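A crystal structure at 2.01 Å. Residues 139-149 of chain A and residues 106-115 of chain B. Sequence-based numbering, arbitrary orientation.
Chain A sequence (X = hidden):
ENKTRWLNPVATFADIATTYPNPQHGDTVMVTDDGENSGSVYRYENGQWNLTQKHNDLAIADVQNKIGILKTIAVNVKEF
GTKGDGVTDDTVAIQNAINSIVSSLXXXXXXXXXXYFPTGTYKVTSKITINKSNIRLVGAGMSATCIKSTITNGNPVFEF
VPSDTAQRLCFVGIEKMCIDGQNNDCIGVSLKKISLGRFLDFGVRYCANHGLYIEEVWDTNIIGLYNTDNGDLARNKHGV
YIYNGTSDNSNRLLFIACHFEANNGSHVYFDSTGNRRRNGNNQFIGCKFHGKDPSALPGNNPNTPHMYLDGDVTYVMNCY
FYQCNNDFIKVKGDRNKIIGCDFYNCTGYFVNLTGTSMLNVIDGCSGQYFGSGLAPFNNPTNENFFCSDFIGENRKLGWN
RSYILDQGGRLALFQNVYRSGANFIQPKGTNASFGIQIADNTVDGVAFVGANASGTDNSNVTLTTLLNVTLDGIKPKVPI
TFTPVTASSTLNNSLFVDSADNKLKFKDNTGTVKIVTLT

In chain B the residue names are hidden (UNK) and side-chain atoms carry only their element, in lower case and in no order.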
ATOM      1  N   GLY A 139       5.835 -23.914   3.820  1.00 15.32           N
ATOM      2  CA  GLY A 139       7.124 -24.463   3.467  1.00 11.25           C
ATOM      3  C   GLY A 139       8.287 -23.654   4.022  1.00 12.84           C
ATOM      4  O   GLY A 139       8.129 -22.745   4.836  1.00 13.77           O
ATOM      5  N   ALA A 140       9.483 -24.005   3.559  1.00 13.20           N
ATOM      6  CA  ALA A 140      10.704 -23.359   4.031  1.00 15.17           C
ATOM      7  C   ALA A 140      11.095 -22.125   3.218  1.00 16.17           C
ATOM      8  O   ALA A 140      12.046 -21.426   3.593  1.00 16.50           O
ATOM      9  CB  ALA A 140      11.858 -24.358   4.016  1.00 17.76           C
ATOM     10  N   GLY A 141      10.375 -21.831   2.136  1.00 16.74           N
ATOM     11  CA  GLY A 141      10.668 -20.702   1.280  1.00 15.82           C
ATOM     12  C   GLY A 141       9.973 -20.844  -0.060  1.00 16.02           C
ATOM     13  O   GLY A 141       9.696 -21.975  -0.483  1.00 16.13           O
ATOM     14  N   MET A 142       9.703 -19.716  -0.740  1.00 14.56           N
ATOM     15  CA  MET A 142       8.917 -19.717  -1.982  1.00 19.95           C
ATOM     16  C   MET A 142       9.502 -20.596  -3.091  1.00 21.27           C
ATOM     17  O   MET A 142       8.785 -20.919  -4.052  1.00 25.13           O
ATOM     18  CB  MET A 142       8.765 -18.289  -2.517  1.00 18.26           C
ATOM     19  CG  MET A 142       7.550 -18.107  -3.465  1.00 28.08           C
ATOM     20  SD  MET A 142       7.290 -16.378  -3.983  0.65 28.35           S
ATOM     21  CE  MET A 142       8.228 -15.592  -2.706  1.00  7.47           C
ATOM     22  N   SER A 143      10.785 -20.939  -3.028  1.00 17.15           N
ATOM     23  CA  SER A 143      11.367 -21.923  -3.937  1.00 14.19           C
ATOM     24  C   SER A 143      12.016 -23.090  -3.214  1.00 17.04           C
ATOM     25  O   SER A 143      12.135 -24.175  -3.805  1.00 16.42           O
ATOM     26  CB  SER A 143      12.405 -21.238  -4.844  1.00 16.11           C
ATOM     27  OG  SER A 143      12.904 -22.072  -5.880  1.00 18.68           O
ATOM     28  N   ALA A 144      12.424 -22.907  -1.955  1.00 12.39           N
ATOM     29  CA  ALA A 144      13.078 -23.959  -1.189  1.00 15.97           C
ATOM     30  C   ALA A 144      12.178 -25.176  -1.031  1.00 16.42           C
ATOM     31  O   ALA A 144      12.656 -26.319  -1.046  1.00 15.92           O
ATOM     32  CB  ALA A 144      13.472 -23.423   0.193  1.00 14.28           C
ATOM     33  N   THR A 145      10.888 -24.945  -0.822  1.00 13.39           N
ATOM     34  CA  THR A 145       9.878 -25.992  -0.799  1.00 13.80           C
ATOM     35  C   THR A 145       9.128 -25.897  -2.122  1.00 15.38           C
ATOM     36  O   THR A 145       8.456 -24.893  -2.384  1.00 14.50           O
ATOM     37  CB  THR A 145       8.921 -25.843   0.382  1.00 13.75           C
ATOM     38  OG1 THR A 145       9.644 -25.990   1.608  1.00 14.40           O
ATOM     39  CG2 THR A 145       7.816 -26.924   0.303  1.00 14.16           C
ATOM     40  N   CYS A 146       9.260 -26.923  -2.967  1.00 14.73           N
ATOM     41  CA  CYS A 146       8.658 -26.888  -4.297  1.00 16.06           C
ATOM     42  C   CYS A 146       7.860 -28.164  -4.563  1.00 16.23           C
ATOM     43  O   CYS A 146       8.413 -29.270  -4.533  1.00 16.62           O
ATOM     44  CB  CYS A 146       9.734 -26.693  -5.365  1.00 19.63           C
ATOM     45  SG  CYS A 146       9.050 -26.543  -7.069  1.00 27.62           S
ATOM     46  N   ILE A 147       6.570 -28.009  -4.834  1.00 15.46           N
ATOM     47  CA  ILE A 147       5.715 -29.125  -5.231  1.00 16.75           C
ATOM     48  C   ILE A 147       5.799 -29.254  -6.748  1.00 19.01           C
ATOM     49  O   ILE A 147       5.526 -28.288  -7.471  1.00 20.68           O
ATOM     50  CB  ILE A 147       4.270 -28.895  -4.766  1.00 18.77           C
ATOM     51  CG1 ILE A 147       4.206 -28.424  -3.292  1.00 18.60           C
ATOM     52  CG2 ILE A 147       3.427 -30.130  -5.000  1.00 19.57           C
ATOM     53  CD1 ILE A 147       4.771 -29.386  -2.247  1.00 17.26           C
ATOM     54  N   LYS A 148       6.249 -30.410  -7.233  1.00 18.06           N
ATOM     55  CA  LYS A 148       6.408 -30.676  -8.657  1.00 17.90           C
ATOM     56  C   LYS A 148       5.264 -31.565  -9.135  1.00 17.78           C
ATOM     57  O   LYS A 148       5.212 -32.753  -8.804  1.00 15.89           O
ATOM     58  CB  LYS A 148       7.752 -31.337  -8.949  1.00 19.04           C
ATOM     59  CG  LYS A 148       8.952 -30.465  -8.567  1.00 23.77           C
ATOM     60  CD  LYS A 148       9.441 -29.577  -9.679  1.00 25.75           C
ATOM     61  CE  LYS A 148      10.787 -28.936  -9.313  1.00 33.79           C
ATOM     62  NZ  LYS A 148      11.225 -27.954 -10.353  1.00 32.47           N
ATOM     63  N   SER A 149       4.365 -31.007  -9.928  1.00 18.73           N
ATOM     64  CA  SER A 149       3.175 -31.745 -10.354  1.00 17.94           C
ATOM     65  C   SER A 149       3.453 -32.572 -11.595  1.00 15.52           C
ATOM     66  O   SER A 149       4.117 -32.109 -12.526  1.00 17.73           O
ATOM     67  CB  SER A 149       2.029 -30.779 -10.658  1.00 17.60           C
ATOM     68  OG  SER A 149       0.830 -31.484 -10.958  1.00 18.64           O
TER
ATOM     69  N   UNK B 106      19.941 -18.886  -9.057  1.00 14.21           N
ATOM     70  CA  UNK B 106      18.663 -18.720  -9.765  1.00 16.34           C
ATOM     71  C   UNK B 106      17.572 -19.393  -8.925  1.00 18.80           C
ATOM     72  O   UNK B 106      17.595 -19.260  -7.690  1.00 16.01           O
ATOM     73  n   UNK B 106      20.776 -19.102 -12.647  1.00 19.35           N
ATOM     74  c   UNK B 106      18.825 -19.222 -11.184  1.00 21.11           C
ATOM     75  c   UNK B 106      19.874 -18.422 -11.942  1.00 19.05           C
ATOM     76  o   UNK B 106      19.888 -17.199 -11.853  1.00 17.44           O
ATOM     77  N   UNK B 107      16.633 -20.118  -9.533  1.00 15.68           N
ATOM     78  CA  UNK B 107      15.503 -20.636  -8.765  1.00 23.03           C
ATOM     79  C   UNK B 107      15.950 -21.644  -7.704  1.00 19.38           C
ATOM     80  O   UNK B 107      15.433 -21.645  -6.576  1.00 19.37           O
ATOM     81  o   UNK B 107      12.776 -19.596  -9.774  1.00 38.76           O
ATOM     82  n   UNK B 107      13.839 -20.050 -11.702  1.00 35.71           N
ATOM     83  c   UNK B 107      14.476 -21.268  -9.707  1.00 21.56           C
ATOM     84  c   UNK B 107      13.620 -20.234 -10.403  1.00 33.16           C
ATOM     85  N   UNK B 108      16.876 -22.536  -8.067  1.00 19.23           N
ATOM     86  CA  UNK B 108      17.396 -23.584  -7.177  1.00 20.01           C
ATOM     87  C   UNK B 108      16.271 -24.299  -6.423  1.00 20.89           C
ATOM     88  O   UNK B 108      16.315 -24.461  -5.196  1.00 16.80           O
ATOM     89  c   UNK B 108      18.434 -23.010  -6.201  1.00 17.90           C
ATOM     90  N   UNK B 109      15.267 -24.756  -7.184  1.00 16.57           N
ATOM     91  CA  UNK B 109      14.078 -25.393  -6.609  1.00 20.10           C
ATOM     92  C   UNK B 109      14.440 -26.521  -5.659  1.00 20.60           C
ATOM     93  O   UNK B 109      15.329 -27.326  -5.941  1.00 20.66           O
ATOM     94  o   UNK B 109      12.950 -25.017  -8.729  1.00 35.66           O
ATOM     95  c   UNK B 109      13.174 -25.970  -7.714  1.00 22.70           C
ATOM     96  N   UNK B 110      13.717 -26.597  -4.542  1.00 19.25           N
ATOM     97  CA  UNK B 110      13.920 -27.664  -3.575  1.00 19.16           C
ATOM     98  C   UNK B 110      15.195 -27.573  -2.770  1.00 20.72           C
ATOM     99  O   UNK B 110      15.592 -28.576  -2.152  1.00 15.99           O
ATOM    100  N   UNK B 111      15.856 -26.408  -2.754  1.00 16.92           N
ATOM    101  CA  UNK B 111      17.078 -26.215  -1.971  1.00 19.82           C
ATOM    102  C   UNK B 111      17.007 -24.916  -1.173  1.00 18.20           C
ATOM    103  O   UNK B 111      16.369 -23.953  -1.590  1.00 16.67           O
ATOM    104  c   UNK B 111      18.619 -27.421  -3.633  1.00 20.05           C
ATOM    105  c   UNK B 111      18.317 -26.160  -2.862  1.00 19.18           C
ATOM    106  n   UNK B 111      20.975 -27.955  -3.867  1.00 23.69           N
ATOM    107  c   UNK B 111      19.936 -27.298  -4.379  1.00 24.26           C
ATOM    108  o   UNK B 111      20.028 -26.586  -5.372  1.00 23.41           O
ATOM    109  N   UNK B 112      17.708 -24.881  -0.051  1.00 15.68           N
ATOM    110  CA  UNK B 112      17.730 -23.679   0.758  1.00 15.78           C
ATOM    111  C   UNK B 112      17.106 -23.893   2.120  1.00 17.01           C
ATOM    112  O   UNK B 112      17.057 -25.025   2.599  1.00 16.85           O
ATOM    113  N   UNK B 113      16.660 -22.827   2.762  1.00 16.13           N
ATOM    114  CA  UNK B 113      16.003 -22.934   4.043  1.00 18.79           C
ATOM    115  C   UNK B 113      16.281 -21.731   4.935  1.00 12.86           C
ATOM    116  O   UNK B 113      16.874 -20.740   4.529  1.00 16.30           O
ATOM    117  N   UNK B 114      15.843 -21.856   6.177  1.00 17.20           N
ATOM    118  CA  UNK B 114      15.902 -20.792   7.167  1.00 19.27           C
ATOM    119  C   UNK B 114      17.159 -20.969   7.989  1.00 18.44           C
ATOM    120  O   UNK B 114      17.486 -22.092   8.403  1.00 18.33           O
ATOM    121  c   UNK B 114      12.127 -20.441   8.143  1.00 25.96           C
ATOM    122  c   UNK B 114      14.839 -19.836   9.213  1.00 16.15           C
ATOM    123  c   UNK B 114      13.396 -20.501   7.283  1.00 21.82           C
ATOM    124  c   UNK B 114      14.663 -20.816   8.079  1.00 21.14           C
ATOM    125  N   UNK B 115      17.879 -19.866   8.210  1.00 17.52           N
ATOM    126  CA  UNK B 115      18.923 -19.772   9.226  1.00 17.05           C
ATOM    127  C   UNK B 115      18.339 -18.975  10.383  1.00 15.71           C
ATOM    128  O   UNK B 115      18.037 -17.791  10.231  1.00 14.20           O
ATOM    129  c   UNK B 115      20.712 -19.911   7.500  1.00 15.50           C
ATOM    130  c   UNK B 115      21.240 -18.971   9.789  1.00 16.14           C
ATOM    131  c   UNK B 115      20.190 -19.112   8.679  1.00 17.36           C
TER

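Position 106 carries four side-chain atoms. Two carbons follow one another, and the second bears one oxygen and one nitrogen. They stay out of reach of chain A. This is a short amide, so the residue is asparagine, N106(B). Its amide is hydrogen-bonded elsewhere in the structure.

Position 107 repeats the pattern: two carbons, then one oxygen and one nitrogen on the second. The CA-to-CB bond points sideways. The important atom is in the backbone, where O of position 107 accepts a hydrogen bond from OG of S143(A) at 2.7 Å. This residue too is asparagine, N107(B).

Position 108 has a single side-chain carbon and nothing beyond it. The CA-to-CB bond points sideways, and the side chain makes no close contact with chain A. That is alanine, A108(B). It opens a type II beta turn that runs to position 111.

Position 109 has one carbon and then one oxygen. The carbon, CB, lies 4.2 Å from SG of C146(A). The side-chain oxygen of position 109 is 3.8 Å from NZ of K148(A), near but not bonded. CA of position 109 packs 3.6 Å from OG of S143(A). The residue is serine, S109(B).

Position 110 has no side-chain atoms. Its N donates to O of S143(A) at 3.0 Å, with an angle of 161° at the hydrogen. Its CA makes a CA-H...O contact of 3.1 Å with O of A144(A). With no side chain it is glycine, G110(B). Its phi of 72° by itself favours glycine, and it occupies the third position of the type II turn.

Position 111 has three carbons, the third bearing one oxygen and one nitrogen. CB points away from chain A. Backbone O of position 111 takes a CA-H...O contact from CA of A144(A) at 3.3 Å. A chain one carbon longer than asparagine is glutamine, Q111(B). A weak hydrogen bond from its N to O of A108(B), 3.2 Å, closes the turn.

Position 112 has no side chain. A CB here would lie 3.6 Å from CB of A144(A) and would also be jammed against the carbonyl O of Q111(B). The residue is glycine, G112(B).

Position 113 is bare as well. Its N lies 4.1 Å from CB of A144(A). It is glycine, G113(B). Its backbone angles call for glycine for the same steric reason, here against O of G112(B).

Position 114 has four carbons, forked at the first, with one arm two carbons long. CB points sideways, but the end of the side chain comes nearer. The inner carbon of the longer arm of position 114 lies 4.0 Å from O of A140(A). This is isoleucine, I114(B).

Position 115 has one carbon carrying two more, all out of reach of chain A. It is valine, V115(B).

The contact rests mainly on backbone. S143(A) binds the turn region twice, through OG and O. A144(A) adds two CA-H...O contacts and sets its methyl against G112(B) and G113(B). In chain A, N of A140(A) donates to OG1 of T145(A) at 2.8 Å, tying this loop to its strand.

Chain B 106-115: NNASGQGGIV
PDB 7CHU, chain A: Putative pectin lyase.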